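Regulatory protein RecX (Lactobacillus reuteri, PDB 3D5L) probably modulates the activity of the recombinase RecA, as a member of the RecX family whose chain carries three three-helix domains. Local coordinates at residues A[15-20]-A[56-61]; A[62-67]-A[99-104]. All coordinates share one frame; numbering follows the deposited sequence.

Interaction 1 of 2, residues A[15-20]-A[56-61]; sequences KGRYNI and TADQQA. With SO4 (sulfate ion), chain C.
Asp-58 OD1 is gripped from two sources: it accepts a 2.8 Å hydrogen bond from Arg-17 NH1, and a further hydrogen bond from the backbone N of Ala-31. The arginine bond reaches the syn lone pair of OD1, but with an N-H...O angle of 144° it is noticeably bent, and OD1 sits tilted out of the guanidinium plane. A second, weak bond runs from Arg-17 NH2 to Asp-58 OD2 at 3.3 Å; it is straighter, and OD2 lies in plane at the guanidinium edge. The salt bridge is therefore two-pronged but lopsided, consistent with the 32° between the guanidinium and carboxylate planes. The two side chains reach for each other head-on. That of Asp-58 leaves its helix with CG anti to the backbone N (chi1 -175°), whereas that of Arg-17 is bent at chi2 and chi3, which brings its end nearer the helix. Arg-17 also holds a sulfate, probably from the crystallisation liquor: sulfate O1 takes bonds from Arg-17 NE at 3.1 Å and from NH2 at 3.0 Å, and Gln-12 NE2 binds the same ion. With anions on two of its edges in the crystal, the guanidinium probably has little liberty to rotate. A leucine in place of Arg-17 would probably leave the largely buried Asp-58 carboxylate without its principal cationic mate, Lys-62 being only a long, weak ion partner. This is a strand-to-helix salt bridge, fastening the N-terminal antiparallel sheet of RecX, through strand 17-22, to the long helix 48-71.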
loop_
_atom_site.group_PDB
_atom_site.type_symbol
_atom_site.label_atom_id
_atom_site.label_comp_id
_atom_site.label_asym_id
_atom_site.label_seq_id
_atom_site.Cartn_x
_atom_site.Cartn_y
_atom_site.Cartn_z
ATOM N N LYS A 15 24.865 -0.298 11.011
ATOM C CA LYS A 15 24.117 -1.185 11.898
ATOM C C LYS A 15 23.075 -2.084 11.221
ATOM O O LYS A 15 22.502 -1.738 10.179
ATOM C CB LYS A 15 23.414 -0.363 12.983
ATOM C CG LYS A 15 22.362 0.609 12.455
ATOM C CD LYS A 15 21.977 1.639 13.512
ATOM C CE LYS A 15 20.856 2.560 13.030
ATOM N NZ LYS A 15 19.619 1.774 12.763
ATOM N N GLY A 16 22.840 -3.242 11.836
ATOM C CA GLY A 16 21.843 -4.165 11.331
ATOM C C GLY A 16 22.349 -5.432 10.681
ATOM O O GLY A 16 21.601 -6.411 10.566
ATOM N N ARG A 17 23.606 -5.420 10.252
ATOM C CA ARG A 17 24.195 -6.574 9.581
ATOM C C ARG A 17 25.495 -6.966 10.266
ATOM O O ARG A 17 26.166 -6.116 10.858
ATOM C CB ARG A 17 24.495 -6.233 8.126
ATOM C CG ARG A 17 23.414 -5.456 7.399
ATOM C CD ARG A 17 22.503 -6.370 6.657
ATOM N NE ARG A 17 23.239 -7.290 5.793
ATOM C CZ ARG A 17 22.718 -8.417 5.329
ATOM N NH1 ARG A 17 21.468 -8.736 5.649
ATOM N NH2 ARG A 17 23.442 -9.236 4.577
ATOM N N TYR A 18 25.858 -8.248 10.155
ATOM C CA TYR A 18 27.078 -8.766 10.773
ATOM C C TYR A 18 27.896 -9.643 9.843
ATOM O O TYR A 18 27.356 -10.293 8.949
ATOM C CB TYR A 18 26.730 -9.581 12.013
ATOM C CG TYR A 18 25.994 -8.791 13.064
ATOM C CD1 TYR A 18 26.688 -8.132 14.088
ATOM C CD2 TYR A 18 24.601 -8.662 13.014
ATOM C CE1 TYR A 18 26.011 -7.370 15.036
ATOM C CE2 TYR A 18 23.918 -7.902 13.952
ATOM C CZ TYR A 18 24.623 -7.257 14.964
ATOM O OH TYR A 18 23.934 -6.526 15.914
ATOM N N ASN A 19 29.205 -9.654 10.066
ATOM C CA ASN A 19 30.106 -10.486 9.288
ATOM C C ASN A 19 30.434 -11.699 10.151
ATOM O O ASN A 19 30.832 -11.549 11.307
ATOM C CB ASN A 19 31.398 -9.732 8.940
ATOM C CG ASN A 19 31.157 -8.558 8.013
ATOM O OD1 ASN A 19 30.388 -8.658 7.059
ATOM N ND2 ASN A 19 31.829 -7.439 8.278
ATOM N N ILE A 20 30.252 -12.893 9.589
ATOM C CA ILE A 20 30.523 -14.136 10.309
ATOM C C ILE A 20 31.779 -14.834 9.799
ATOM O O ILE A 20 31.944 -15.057 8.599
ATOM C CB ILE A 20 29.329 -15.117 10.214
ATOM C CG1 ILE A 20 28.188 -14.645 11.119
ATOM C CG2 ILE A 20 29.750 -16.511 10.652
ATOM C CD1 ILE A 20 27.669 -13.275 10.795
ATOM N N THR A 56 18.888 -18.287 2.540
ATOM C CA THR A 56 17.519 -18.042 2.082
ATOM C C THR A 56 16.796 -17.082 3.025
ATOM O O THR A 56 16.060 -16.196 2.583
ATOM C CB THR A 56 16.686 -19.350 2.008
ATOM O OG1 THR A 56 17.390 -20.335 1.234
ATOM C CG2 THR A 56 15.337 -19.077 1.353
ATOM N N ALA A 57 16.995 -17.271 4.323
ATOM C CA ALA A 57 16.363 -16.411 5.315
ATOM C C ALA A 57 16.905 -14.990 5.179
ATOM O O ALA A 57 16.144 -14.029 5.251
ATOM C CB ALA A 57 16.621 -16.943 6.716
ATOM N N ASP A 58 18.215 -14.859 4.972
ATOM C CA ASP A 58 18.835 -13.540 4.814
ATOM C C ASP A 58 18.344 -12.874 3.523
ATOM O O ASP A 58 18.255 -11.650 3.455
ATOM C CB ASP A 58 20.368 -13.653 4.782
ATOM C CG ASP A 58 21.058 -12.288 4.735
ATOM O OD1 ASP A 58 20.836 -11.468 5.658
ATOM O OD2 ASP A 58 21.822 -12.025 3.775
ATOM N N GLN A 59 18.011 -13.672 2.508
ATOM C CA GLN A 59 17.513 -13.101 1.259
ATOM C C GLN A 59 16.145 -12.500 1.537
ATOM O O GLN A 59 15.778 -11.482 0.955
ATOM C CB GLN A 59 17.352 -14.169 0.173
ATOM C CG GLN A 59 18.602 -14.991 -0.144
ATOM C CD GLN A 59 18.297 -16.169 -1.074
ATOM O OE1 GLN A 59 19.120 -17.077 -1.238
ATOM N NE2 GLN A 59 17.109 -16.156 -1.686
ATOM N N GLN A 60 15.386 -13.141 2.421
ATOM C CA GLN A 60 14.054 -12.654 2.755
ATOM C C GLN A 60 14.168 -11.429 3.651
ATOM O O GLN A 60 13.482 -10.439 3.429
ATOM C CB GLN A 60 13.229 -13.739 3.456
ATOM C CG GLN A 60 11.762 -13.343 3.658
ATOM C CD GLN A 60 10.924 -14.444 4.288
ATOM O OE1 GLN A 60 10.896 -15.579 3.804
ATOM N NE2 GLN A 60 10.232 -14.112 5.370
ATOM N N ALA A 61 15.056 -11.497 4.640
ATOM C CA ALA A 61 15.264 -10.386 5.567
ATOM C C ALA A 61 15.672 -9.127 4.806
ATOM O O ALA A 61 15.292 -8.020 5.179
ATOM C CB ALA A 61 16.330 -10.750 6.607
HETATM S S SO4 C . 26.054 -7.655 2.700
HETATM O O1 SO4 C . 25.911 -7.601 4.166
HETATM O O2 SO4 C . 27.423 -8.104 2.389
HETATM O O3 SO4 C . 25.820 -6.327 2.112
HETATM O O4 SO4 C . 25.052 -8.589 2.144
#

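Interaction 2 of 2, residues A[62-67]-A[99-104]; sequences KAYSRM and LKKLRG
The helical segments 62-67 and 99-104 run in broadly the same direction, their axes 48° apart and 11.0 Å from each other at closest approach; the nearest alpha carbons are those of Tyr-64 and Leu-102. At that separation the side chains must bridge the interval, and no hydrogen bond links the two. Tyr-64 supplies the main bridge: CG anti to the backbone N (chi1 -179°) carries its ring across toward the other helix. Lys-101, stretched out straight, runs roughly perpendicular to the tyrosine and lies over one ring face. Its CE stands 3.9 Å from the Tyr-64 centroid in a CH-pi contact, and its NZ, 4.4 Å from that centroid and 22° off the ring normal, makes a cation-pi interaction. Leu-102, running counter to the tyrosine, meets the ring obliquely and packs tightly where its CD2 touches Tyr-64 CE1 at 3.4 Å. The other leucine branch, CD1, rests against Met-67 CB at 4.0 Å. Met-67 touches with its root alone; the bent remainder leads away, and the side chain also packs on Lys-84 and Leu-85 of helix 78-87. Leu-107, in the loop that follows, touches both Tyr-64 and Leu-102. Such side-chain joining of helices 48-71 and 92-104, apolar but for the lysine ammonium over the ring, with helix 78-87 alongside, is characteristic of the first three-helix domain of RecX, whose family belongs to the helix-turn-helix clan.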
loop_
_atom_site.group_PDB
_atom_site.type_symbol
_atom_site.label_atom_id
_atom_site.label_comp_id
_atom_site.label_asym_id
_atom_site.label_seq_id
_atom_site.Cartn_x
_atom_site.Cartn_y
_atom_site.Cartn_z
ATOM N N LYS A 62 16.439 -9.304 3.732
ATOM C CA LYS A 62 16.878 -8.178 2.911
ATOM C C LYS A 62 15.713 -7.527 2.158
ATOM O O LYS A 62 15.674 -6.306 2.006
ATOM C CB LYS A 62 17.925 -8.639 1.898
ATOM C CG LYS A 62 19.164 -9.233 2.531
ATOM C CD LYS A 62 20.235 -8.200 2.755
ATOM C CE LYS A 62 21.112 -8.107 1.532
ATOM N NZ LYS A 62 21.613 -9.466 1.210
ATOM N N ALA A 63 14.765 -8.332 1.688
ATOM C CA ALA A 63 13.626 -7.781 0.946
ATOM C C ALA A 63 12.747 -7.036 1.942
ATOM O O ALA A 63 12.149 -6.005 1.637
ATOM C CB ALA A 63 12.839 -8.901 0.260
ATOM N N TYR A 64 12.692 -7.567 3.151
ATOM C CA TYR A 64 11.914 -6.948 4.195
ATOM C C TYR A 64 12.481 -5.560 4.480
ATOM O O TYR A 64 11.730 -4.588 4.563
ATOM C CB TYR A 64 11.965 -7.806 5.459
ATOM C CG TYR A 64 11.154 -7.223 6.586
ATOM C CD1 TYR A 64 9.754 -7.236 6.542
ATOM C CD2 TYR A 64 11.779 -6.637 7.684
ATOM C CE1 TYR A 64 8.992 -6.676 7.571
ATOM C CE2 TYR A 64 11.028 -6.072 8.716
ATOM C CZ TYR A 64 9.635 -6.102 8.651
ATOM O OH TYR A 64 8.899 -5.589 9.689
ATOM N N SER A 65 13.805 -5.475 4.628
ATOM C CA SER A 65 14.486 -4.201 4.898
ATOM C C SER A 65 14.161 -3.183 3.823
ATOM O O SER A 65 13.878 -2.024 4.120
ATOM C CB SER A 65 16.005 -4.390 4.928
ATOM O OG SER A 65 16.381 -5.293 5.941
ATOM N N ARG A 66 14.223 -3.611 2.566
ATOM C CA ARG A 66 13.919 -2.706 1.463
ATOM C C ARG A 66 12.455 -2.232 1.489
ATOM O O ARG A 66 12.167 -1.111 1.074
ATOM C CB ARG A 66 14.245 -3.377 0.138
ATOM C CG ARG A 66 15.717 -3.714 -0.004
ATOM C CD ARG A 66 16.095 -3.872 -1.459
ATOM N NE ARG A 66 15.610 -2.739 -2.246
ATOM C CZ ARG A 66 15.820 -2.591 -3.550
ATOM N NH1 ARG A 66 16.516 -3.505 -4.216
ATOM N NH2 ARG A 66 15.311 -1.547 -4.189
ATOM N N MET A 67 11.525 -3.069 1.957
ATOM C CA MET A 67 10.142 -2.616 2.037
ATOM C C MET A 67 10.086 -1.568 3.163
ATOM O O MET A 67 9.257 -0.661 3.119
ATOM C CB MET A 67 9.167 -3.773 2.331
ATOM C CG MET A 67 8.949 -4.757 1.164
ATOM S SD MET A 67 8.562 -3.926 -0.435
ATOM C CE MET A 67 10.233 -3.506 -1.058
ATOM N N LEU A 99 4.377 -9.794 3.785
ATOM C CA LEU A 99 3.138 -9.031 3.952
ATOM C C LEU A 99 2.623 -9.269 5.357
ATOM O O LEU A 99 2.156 -8.341 6.022
ATOM C CB LEU A 99 2.050 -9.469 2.968
ATOM C CG LEU A 99 2.168 -9.114 1.485
ATOM C CD1 LEU A 99 0.903 -9.577 0.761
ATOM C CD2 LEU A 99 2.353 -7.611 1.317
ATOM N N LYS A 100 2.704 -10.526 5.788
ATOM C CA LYS A 100 2.265 -10.928 7.115
ATOM C C LYS A 100 3.133 -10.268 8.174
ATOM O O LYS A 100 2.619 -9.741 9.163
ATOM C CB LYS A 100 2.359 -12.445 7.271
ATOM C CG LYS A 100 1.844 -12.953 8.604
ATOM C CD LYS A 100 2.060 -14.452 8.741
ATOM C CE LYS A 100 1.553 -14.971 10.086
ATOM N NZ LYS A 100 1.793 -16.435 10.222
ATOM N N LYS A 101 4.447 -10.301 7.974
ATOM C CA LYS A 101 5.354 -9.693 8.932
ATOM C C LYS A 101 5.161 -8.185 9.019
ATOM O O LYS A 101 5.171 -7.616 10.110
ATOM C CB LYS A 101 6.816 -10.007 8.594
ATOM C CG LYS A 101 7.789 -9.281 9.523
ATOM C CD LYS A 101 9.218 -9.830 9.477
ATOM C CE LYS A 101 10.063 -9.141 10.561
ATOM N NZ LYS A 101 11.477 -9.626 10.634
ATOM N N LEU A 102 4.989 -7.532 7.873
ATOM C CA LEU A 102 4.784 -6.089 7.859
ATOM C C LEU A 102 3.440 -5.766 8.493
ATOM O O LEU A 102 3.297 -4.783 9.215
ATOM C CB LEU A 102 4.801 -5.559 6.423
ATOM C CG LEU A 102 6.160 -5.444 5.733
ATOM C CD1 LEU A 102 5.934 -5.234 4.239
ATOM C CD2 LEU A 102 6.959 -4.293 6.350
ATOM N N ARG A 103 2.457 -6.610 8.209
ATOM C CA ARG A 103 1.113 -6.438 8.735
ATOM C C ARG A 103 1.158 -6.577 10.260
ATOM O O ARG A 103 0.571 -5.774 10.990
ATOM C CB ARG A 103 0.195 -7.498 8.121
ATOM C CG ARG A 103 -1.266 -7.111 8.040
ATOM C CD ARG A 103 -2.067 -8.251 7.434
ATOM N NE ARG A 103 -1.951 -8.344 5.979
ATOM C CZ ARG A 103 -1.815 -9.491 5.318
ATOM N NH1 ARG A 103 -1.765 -10.642 5.984
ATOM N NH2 ARG A 103 -1.755 -9.493 3.990
ATOM N N GLY A 104 1.871 -7.594 10.730
ATOM C CA GLY A 104 2.007 -7.809 12.159
ATOM C C GLY A 104 2.643 -6.625 12.872
ATOM O O GLY A 104 2.301 -6.337 14.021
#

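How the interactions relate
From the N terminus, the chain runs through strands 4-11, 17-22 and 25-31, helix 32-37 and the short strand 45-46 before entering helix 48-71, where interaction 1 closes a loop with 35 residues between its segments. Interaction 2 opens directly afterwards on the same helix and closes at the end of helix 92-104, after 31 residues that include helix 78-87. The two loops thus follow in series, neither nesting nor crossing. Their centres lie 14 Å apart, and they touch where Arg-17 NH1 packs 3.2 Å from Lys-62 CD. Helix 48-71 is the shared element, joining the N-terminal sheet to the first three-helix domain.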